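Local coordinates for isomerase/lactonizing enzyme (Agrobacterium tumefaciens, PDB 1RVK), which is of unknown function but belongs to the enolase superfamily, binds magnesium in its barrel domain and probably acts on a carboxylate substrate through an enolate intermediate, at residues L279-N284 against T290-T295; P54-P59 against L101-C106; Q238-Y243 against A273-I278. All blocks are in the same frame, centred on the assembly; numbering follows the deposited sequence.

Interaction 1 (L279-N284 against T290-T295); sequences LRTGVN and TPALKT
Thr281, in strand 278-281 of the barrel, meets Thr295 of the following helix hydroxyl to hydroxyl, and these two residues with Ala292 bury most of the surface. Thr281 OG1 gives its proton to Thr295 OG1 over 2.9 Å. Thr295 OG1 in turn donates to the carbonyl oxygen of Ala292, one turn earlier in its own helix; the modelled Ala292 O to Thr295 OG1 distance, 2.5 Å, is unusually short and its exact length doubtful. That second bond meets the carbonyl at a C=O···donor angle of 125°, tilted somewhat from its plane. The torsion of Thr295 (chi1 66°) sets OG1 between its own N and carbonyl carbon, where both bonds can form. Such a relay would link the two buried hydroxyls to a backbone oxygen. Beside it Val283 CG2 makes an apolar contact with Ala292 CB at 4.3 Å. Two looser approaches involve oxygens: the Thr281 OG1 hydroxyl lies 4.0 Å from Ala292 CA, and the Leu279 CD2 methyl 4.0 Å from Thr295 O. Strand 279-281 and helix 290-295 run antiparallel, their axes 9.0 Å apart, as in the beta-alpha unit of a TIM barrel. Strand 278-281 pairs with strand 306-308 through Leu279 and Thr281, while Val283 and Leu293 both reach Val318 of helix 313-321, and Pro291 touches Trp82 of helix 78-89.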
# COMPACT_ATOMS: atom_id res chain seq x y z
N LEU A 279 0.02 2.69 -14.52
CA LEU A 279 1.21 2.52 -13.69
C LEU A 279 0.81 2.26 -12.24
O LEU A 279 -0.33 2.49 -11.85
CB LEU A 279 2.08 3.78 -13.76
CG LEU A 279 3.54 3.66 -13.31
CD1 LEU A 279 4.28 2.70 -14.24
CD2 LEU A 279 4.20 5.05 -13.33
N ARG A 280 1.75 1.75 -11.45
CA ARG A 280 1.47 1.50 -10.05
C ARG A 280 2.67 1.93 -9.23
O ARG A 280 3.81 1.86 -9.68
CB ARG A 280 1.17 0.02 -9.80
CG ARG A 280 0.63 -0.29 -8.39
CD ARG A 280 -0.24 -1.55 -8.45
NE ARG A 280 -0.83 -1.99 -7.19
CZ ARG A 280 -1.77 -1.35 -6.50
NH1 ARG A 280 -2.24 -1.87 -5.38
NH2 ARG A 280 -2.23 -0.17 -6.92
N THR A 281 2.40 2.42 -8.03
CA THR A 281 3.45 2.85 -7.12
C THR A 281 2.90 2.62 -5.73
O THR A 281 1.79 2.11 -5.57
CB THR A 281 3.78 4.35 -7.30
OG1 THR A 281 4.97 4.67 -6.55
CG2 THR A 281 2.63 5.23 -6.79
N GLY A 282 3.68 2.98 -4.72
CA GLY A 282 3.26 2.81 -3.35
C GLY A 282 4.37 3.34 -2.48
O GLY A 282 5.54 3.15 -2.82
N VAL A 283 4.03 4.00 -1.39
CA VAL A 283 5.06 4.55 -0.51
C VAL A 283 6.06 3.48 -0.07
O VAL A 283 7.27 3.70 -0.11
CB VAL A 283 4.44 5.22 0.72
CG1 VAL A 283 5.52 5.63 1.71
CG2 VAL A 283 3.65 6.45 0.28
N ASN A 284 5.56 2.32 0.35
CA ASN A 284 6.46 1.26 0.78
C ASN A 284 7.21 0.61 -0.37
O ASN A 284 8.31 0.07 -0.19
CB ASN A 284 5.70 0.17 1.54
CG ASN A 284 5.45 0.54 2.98
OD1 ASN A 284 6.00 1.52 3.48
ND2 ASN A 284 4.62 -0.24 3.66
N THR A 290 8.29 10.93 -0.99
CA THR A 290 9.05 11.69 -1.99
C THR A 290 9.13 10.96 -3.33
O THR A 290 8.72 11.50 -4.36
CB THR A 290 10.46 12.02 -1.45
OG1 THR A 290 10.33 12.74 -0.21
CG2 THR A 290 11.22 12.89 -2.45
N PRO A 291 9.64 9.71 -3.36
CA PRO A 291 9.70 9.02 -4.65
C PRO A 291 8.32 8.64 -5.19
O PRO A 291 8.14 8.50 -6.40
CB PRO A 291 10.58 7.80 -4.35
CG PRO A 291 10.36 7.56 -2.88
CD PRO A 291 10.37 8.96 -2.32
N ALA A 292 7.34 8.47 -4.31
CA ALA A 292 5.99 8.13 -4.76
C ALA A 292 5.45 9.30 -5.57
O ALA A 292 4.84 9.12 -6.62
CB ALA A 292 5.08 7.84 -3.56
N LEU A 293 5.68 10.52 -5.08
CA LEU A 293 5.22 11.70 -5.79
C LEU A 293 5.91 11.78 -7.15
O LEU A 293 5.28 12.15 -8.14
CB LEU A 293 5.51 12.97 -4.98
CG LEU A 293 4.49 13.33 -3.88
CD1 LEU A 293 3.19 13.77 -4.52
CD2 LEU A 293 4.25 12.15 -2.98
N LYS A 294 7.19 11.41 -7.21
CA LYS A 294 7.90 11.44 -8.48
C LYS A 294 7.26 10.48 -9.47
O LYS A 294 7.14 10.79 -10.65
CB LYS A 294 9.38 11.07 -8.28
CG LYS A 294 10.15 12.12 -7.49
CD LYS A 294 11.60 11.72 -7.34
CE LYS A 294 12.37 12.80 -6.57
NZ LYS A 294 13.77 12.38 -6.32
N THR A 295 6.85 9.30 -9.00
CA THR A 295 6.22 8.33 -9.88
C THR A 295 4.85 8.83 -10.36
O THR A 295 4.44 8.55 -11.48
CB THR A 295 6.03 6.95 -9.18
OG1 THR A 295 5.10 7.08 -8.10
CG2 THR A 295 7.35 6.45 -8.64

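Interaction 2 (P54-P59 against L101-C106); sequences PEIVRP and LAVVDC
Ile56 lays its CG2 branch against the CG2 methyl of Val103, at 4.2 Å, and Val57 adds a second methyl contact from the next position in the chain. Val57 CG1 approaches Val103 CG1 to 4.5 Å, so each methyl of the helix valine faces a different residue of the turn. Val103 contributes the largest share of the buried area. Ile56 ends a short 3-10 segment, 54-56, and Val57 follows it; the backbone bond from Val57 N to Pro54 O (3.1 Å) closes the turn. Beyond it Arg58, the N-cap of helix 59-70, folds back over the turn: its NH1 donates to Glu55 O at 2.9 Å, the oxygen lying in the guanidinium plane. The Glu55 carboxylate adds a long ion pair, by charge alone, OE2 standing 4.0 Å from Arg58 NE and well out of that plane. The contact fits this loop of the enolase-type N-terminal domain onto helix 98-116. Val103 also packs on Leu38 of strand 30-42 and on Thr52 of strand 47-52, while Ile56 O accepts a hydrogen bond from Thr100 OG1. Between the two segments the chemistry is purely methyl against methyl, which implies a hold by dispersion and exclusion of water, without directional bonds, while the polar bonds of the turn run within it, from Arg58 to Glu55 O, or to Thr100 on the helix.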
# COMPACT_ATOMS: atom_id res chain seq x y z
N PRO A 54 9.34 -4.02 12.97
CA PRO A 54 10.58 -3.95 13.76
C PRO A 54 11.89 -4.19 13.00
O PRO A 54 12.84 -3.41 13.14
CB PRO A 54 10.36 -5.00 14.84
CG PRO A 54 8.88 -4.91 15.08
CD PRO A 54 8.34 -4.85 13.66
N GLU A 55 11.95 -5.25 12.19
CA GLU A 55 13.17 -5.57 11.45
C GLU A 55 13.64 -4.48 10.49
O GLU A 55 14.83 -4.36 10.21
CB GLU A 55 12.98 -6.88 10.67
CG GLU A 55 12.90 -8.13 11.54
CD GLU A 55 14.19 -8.40 12.29
OE1 GLU A 55 14.12 -8.69 13.50
OE2 GLU A 55 15.28 -8.32 11.67
N ILE A 56 12.70 -3.69 9.99
CA ILE A 56 13.02 -2.63 9.05
C ILE A 56 13.76 -1.45 9.68
O ILE A 56 14.50 -0.74 9.00
CB ILE A 56 11.72 -2.16 8.36
CG1 ILE A 56 11.17 -3.31 7.51
CG2 ILE A 56 11.97 -0.93 7.50
CD1 ILE A 56 9.72 -3.13 7.06
N VAL A 57 13.56 -1.25 10.98
CA VAL A 57 14.22 -0.17 11.70
C VAL A 57 14.99 -0.71 12.91
O VAL A 57 15.08 -0.05 13.94
CB VAL A 57 13.21 0.88 12.19
CG1 VAL A 57 12.61 1.62 11.00
CG2 VAL A 57 12.11 0.21 13.00
N ARG A 58 15.54 -1.91 12.77
CA ARG A 58 16.30 -2.52 13.85
C ARG A 58 17.60 -1.73 14.06
O ARG A 58 18.02 -0.97 13.19
CB ARG A 58 16.58 -4.00 13.56
CG ARG A 58 17.45 -4.28 12.33
CD ARG A 58 17.56 -5.78 12.11
NE ARG A 58 18.58 -6.14 11.12
CZ ARG A 58 18.46 -5.97 9.81
NH1 ARG A 58 17.36 -5.44 9.30
NH2 ARG A 58 19.45 -6.33 9.00
N PRO A 59 18.24 -1.90 15.23
CA PRO A 59 19.48 -1.20 15.53
C PRO A 59 20.55 -1.19 14.44
O PRO A 59 21.15 -0.15 14.16
CB PRO A 59 19.96 -1.89 16.81
CG PRO A 59 18.65 -2.18 17.50
CD PRO A 59 17.82 -2.74 16.37
N LEU A 101 13.95 3.21 3.73
CA LEU A 101 13.89 4.54 3.15
C LEU A 101 12.49 5.14 3.30
O LEU A 101 12.34 6.32 3.60
CB LEU A 101 14.25 4.48 1.66
CG LEU A 101 15.72 4.53 1.21
CD1 LEU A 101 16.20 5.96 1.30
CD2 LEU A 101 16.58 3.60 2.05
N ALA A 102 11.47 4.31 3.10
CA ALA A 102 10.09 4.76 3.20
C ALA A 102 9.70 5.28 4.57
O ALA A 102 9.08 6.34 4.68
CB ALA A 102 9.14 3.64 2.79
N VAL A 103 10.07 4.55 5.62
CA VAL A 103 9.71 4.96 6.97
C VAL A 103 10.42 6.25 7.37
O VAL A 103 9.82 7.12 7.99
CB VAL A 103 10.04 3.86 8.00
CG1 VAL A 103 9.37 4.19 9.34
CG2 VAL A 103 9.56 2.52 7.50
N VAL A 104 11.69 6.36 7.00
CA VAL A 104 12.45 7.56 7.32
C VAL A 104 11.88 8.78 6.60
O VAL A 104 11.70 9.84 7.19
CB VAL A 104 13.94 7.39 6.94
CG1 VAL A 104 14.68 8.69 7.19
CG2 VAL A 104 14.56 6.27 7.76
N ASP A 105 11.60 8.61 5.31
CA ASP A 105 11.05 9.70 4.50
C ASP A 105 9.69 10.12 5.06
O ASP A 105 9.38 11.30 5.15
CB ASP A 105 10.90 9.25 3.04
CG ASP A 105 10.42 10.36 2.12
OD1 ASP A 105 11.18 11.33 1.90
OD2 ASP A 105 9.29 10.27 1.61
N CYS A 106 8.88 9.14 5.46
CA CYS A 106 7.56 9.44 6.01
C CYS A 106 7.66 10.21 7.33
O CYS A 106 6.91 11.16 7.55
CB CYS A 106 6.75 8.16 6.20
SG CYS A 106 6.08 7.51 4.65

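Interaction 3 (Q238-Y243 against A273-I278); sequences QSLSSY and AGACDI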
# COMPACT_ATOMS: atom_id res chain seq x y z
N GLN A 238 9.47 -9.32 -12.20
CA GLN A 238 10.88 -9.19 -12.54
C GLN A 238 11.04 -9.38 -14.04
O GLN A 238 12.08 -9.06 -14.61
CB GLN A 238 11.69 -10.23 -11.75
CG GLN A 238 11.75 -9.90 -10.26
CD GLN A 238 12.32 -11.03 -9.42
OE1 GLN A 238 11.73 -12.11 -9.32
NE2 GLN A 238 13.47 -10.78 -8.79
N SER A 239 9.99 -9.88 -14.69
CA SER A 239 10.01 -10.09 -16.14
C SER A 239 9.23 -9.01 -16.88
O SER A 239 8.04 -9.18 -17.19
CB SER A 239 9.43 -11.47 -16.50
OG SER A 239 9.44 -11.67 -17.91
N LEU A 240 9.90 -7.91 -17.16
CA LEU A 240 9.31 -6.79 -17.88
C LEU A 240 8.75 -7.26 -19.22
O LEU A 240 7.66 -6.87 -19.63
CB LEU A 240 10.38 -5.72 -18.13
CG LEU A 240 9.98 -4.47 -18.90
CD1 LEU A 240 9.06 -3.62 -18.04
CD2 LEU A 240 11.22 -3.67 -19.28
N SER A 241 9.51 -8.11 -19.91
CA SER A 241 9.11 -8.63 -21.21
C SER A 241 7.79 -9.40 -21.18
O SER A 241 7.02 -9.34 -22.14
CB SER A 241 10.21 -9.52 -21.81
OG SER A 241 11.24 -8.72 -22.37
N SER A 242 7.54 -10.12 -20.10
CA SER A 242 6.30 -10.88 -19.98
C SER A 242 5.11 -9.93 -19.92
O SER A 242 4.04 -10.24 -20.44
CB SER A 242 6.33 -11.76 -18.73
OG SER A 242 7.27 -12.81 -18.88
N TYR A 243 5.31 -8.77 -19.30
CA TYR A 243 4.23 -7.80 -19.20
C TYR A 243 3.99 -7.08 -20.52
O TYR A 243 2.85 -6.73 -20.85
CB TYR A 243 4.51 -6.80 -18.08
CG TYR A 243 4.10 -7.35 -16.73
CD1 TYR A 243 4.89 -8.30 -16.07
CD2 TYR A 243 2.88 -6.99 -16.16
CE1 TYR A 243 4.46 -8.88 -14.87
CE2 TYR A 243 2.45 -7.56 -14.97
CZ TYR A 243 3.24 -8.50 -14.33
OH TYR A 243 2.79 -9.08 -13.17
N ALA A 273 8.75 0.87 -22.23
CA ALA A 273 8.60 -0.40 -22.92
C ALA A 273 7.15 -0.79 -23.16
O ALA A 273 6.88 -1.80 -23.81
CB ALA A 273 9.30 -1.50 -22.13
N GLY A 274 6.22 0.01 -22.65
CA GLY A 274 4.81 -0.30 -22.82
C GLY A 274 4.42 -1.59 -22.13
O GLY A 274 3.64 -2.38 -22.66
N ALA A 275 4.95 -1.79 -20.92
CA ALA A 275 4.68 -3.00 -20.16
C ALA A 275 3.37 -2.97 -19.38
O ALA A 275 2.95 -3.99 -18.83
CB ALA A 275 5.84 -3.28 -19.21
N CYS A 276 2.74 -1.81 -19.31
CA CYS A 276 1.48 -1.68 -18.59
C CYS A 276 0.63 -0.57 -19.20
O CYS A 276 1.13 0.27 -19.94
CB CYS A 276 1.74 -1.37 -17.12
SG CYS A 276 2.66 0.16 -16.85
N ASP A 277 -0.66 -0.59 -18.88
CA ASP A 277 -1.61 0.41 -19.37
C ASP A 277 -1.88 1.45 -18.28
O ASP A 277 -2.28 2.58 -18.57
CB ASP A 277 -2.92 -0.27 -19.76
CG ASP A 277 -2.72 -1.38 -20.77
OD1 ASP A 277 -2.36 -1.07 -21.93
OD2 ASP A 277 -2.91 -2.56 -20.40
N ILE A 278 -1.66 1.04 -17.04
CA ILE A 278 -1.85 1.90 -15.87
C ILE A 278 -0.62 1.63 -15.00
O ILE A 278 -0.25 0.48 -14.79
CB ILE A 278 -3.10 1.50 -15.06
CG1 ILE A 278 -4.35 1.57 -15.94
CG2 ILE A 278 -3.26 2.41 -13.85
CD1 ILE A 278 -5.59 0.95 -15.30
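A Schellman motif ends helix 263-272 of the TIM-barrel domain, and the chain leaving it packs against the first turn of helix 240-249. Gly274 makes the turn with positive phi, and the alanines before and after it both turn their methyls toward helix 240-249, Ala273 to Leu240 and Ala275 to Leu240 and Tyr243. The fork of Leu240 divides its methyls between the two alanines: CD1 presses on Ala275 CB at 3.4 Å, tighter than usual van der Waals contact, and CD2 lies 4.1 Å from Ala273 CB. With chi1 179° its CG extends away from the backbone N, which carries the forked end across to the alanines. Ala275 buries the most surface, since its CB also meets Tyr243 CB at 3.9 Å. Its carbonyl oxygen stands 3.3 Å from Tyr243 CB and near the plane of the tyrosine ring, at its edge. The ring itself leads away from the loop, and its hydroxyl bonds to Met235 O. Ser239, the N-cap of the helix, shares a 2.6 Å hydrogen bond between its OG and Ser242 OG, and Ser242 OG also bonds to Arg213. The contact lies where neighbouring barrel units meet. Trp270 of helix 263-272 touches Leu240 and Ala275 and meets the Tyr243 ring with planes about 50° apart, while Tyr243 packs on Val254 of strand 254-256, with which Asp277 and Ile278 form backbone bonds leading into strand 278-281.

Interactions 1 and 3 share the barrel domain and adjoin in sequence, for the chain leaves 273-278 straight into the strand of interaction 1. They differ in depth: the contact of 279-284 with 290-295 is buried and is the one of the three with a hydrogen bond between its segments, whereas interaction 3, partly buried, rests on alanine, leucine and tyrosine carbons, its centre about 20 Å from the centre of the chain. Interaction 2, also buried, lies in the N-terminal domain and is wholly aliphatic. It meets interaction 1 at the domain boundary, where Thr290 OG1 and Asp105 OD1 are 2.7 Å apart, a probable hydrogen bond, and Val283 packs on Ala102 and Cys106. Interactions 2 and 3 do not touch.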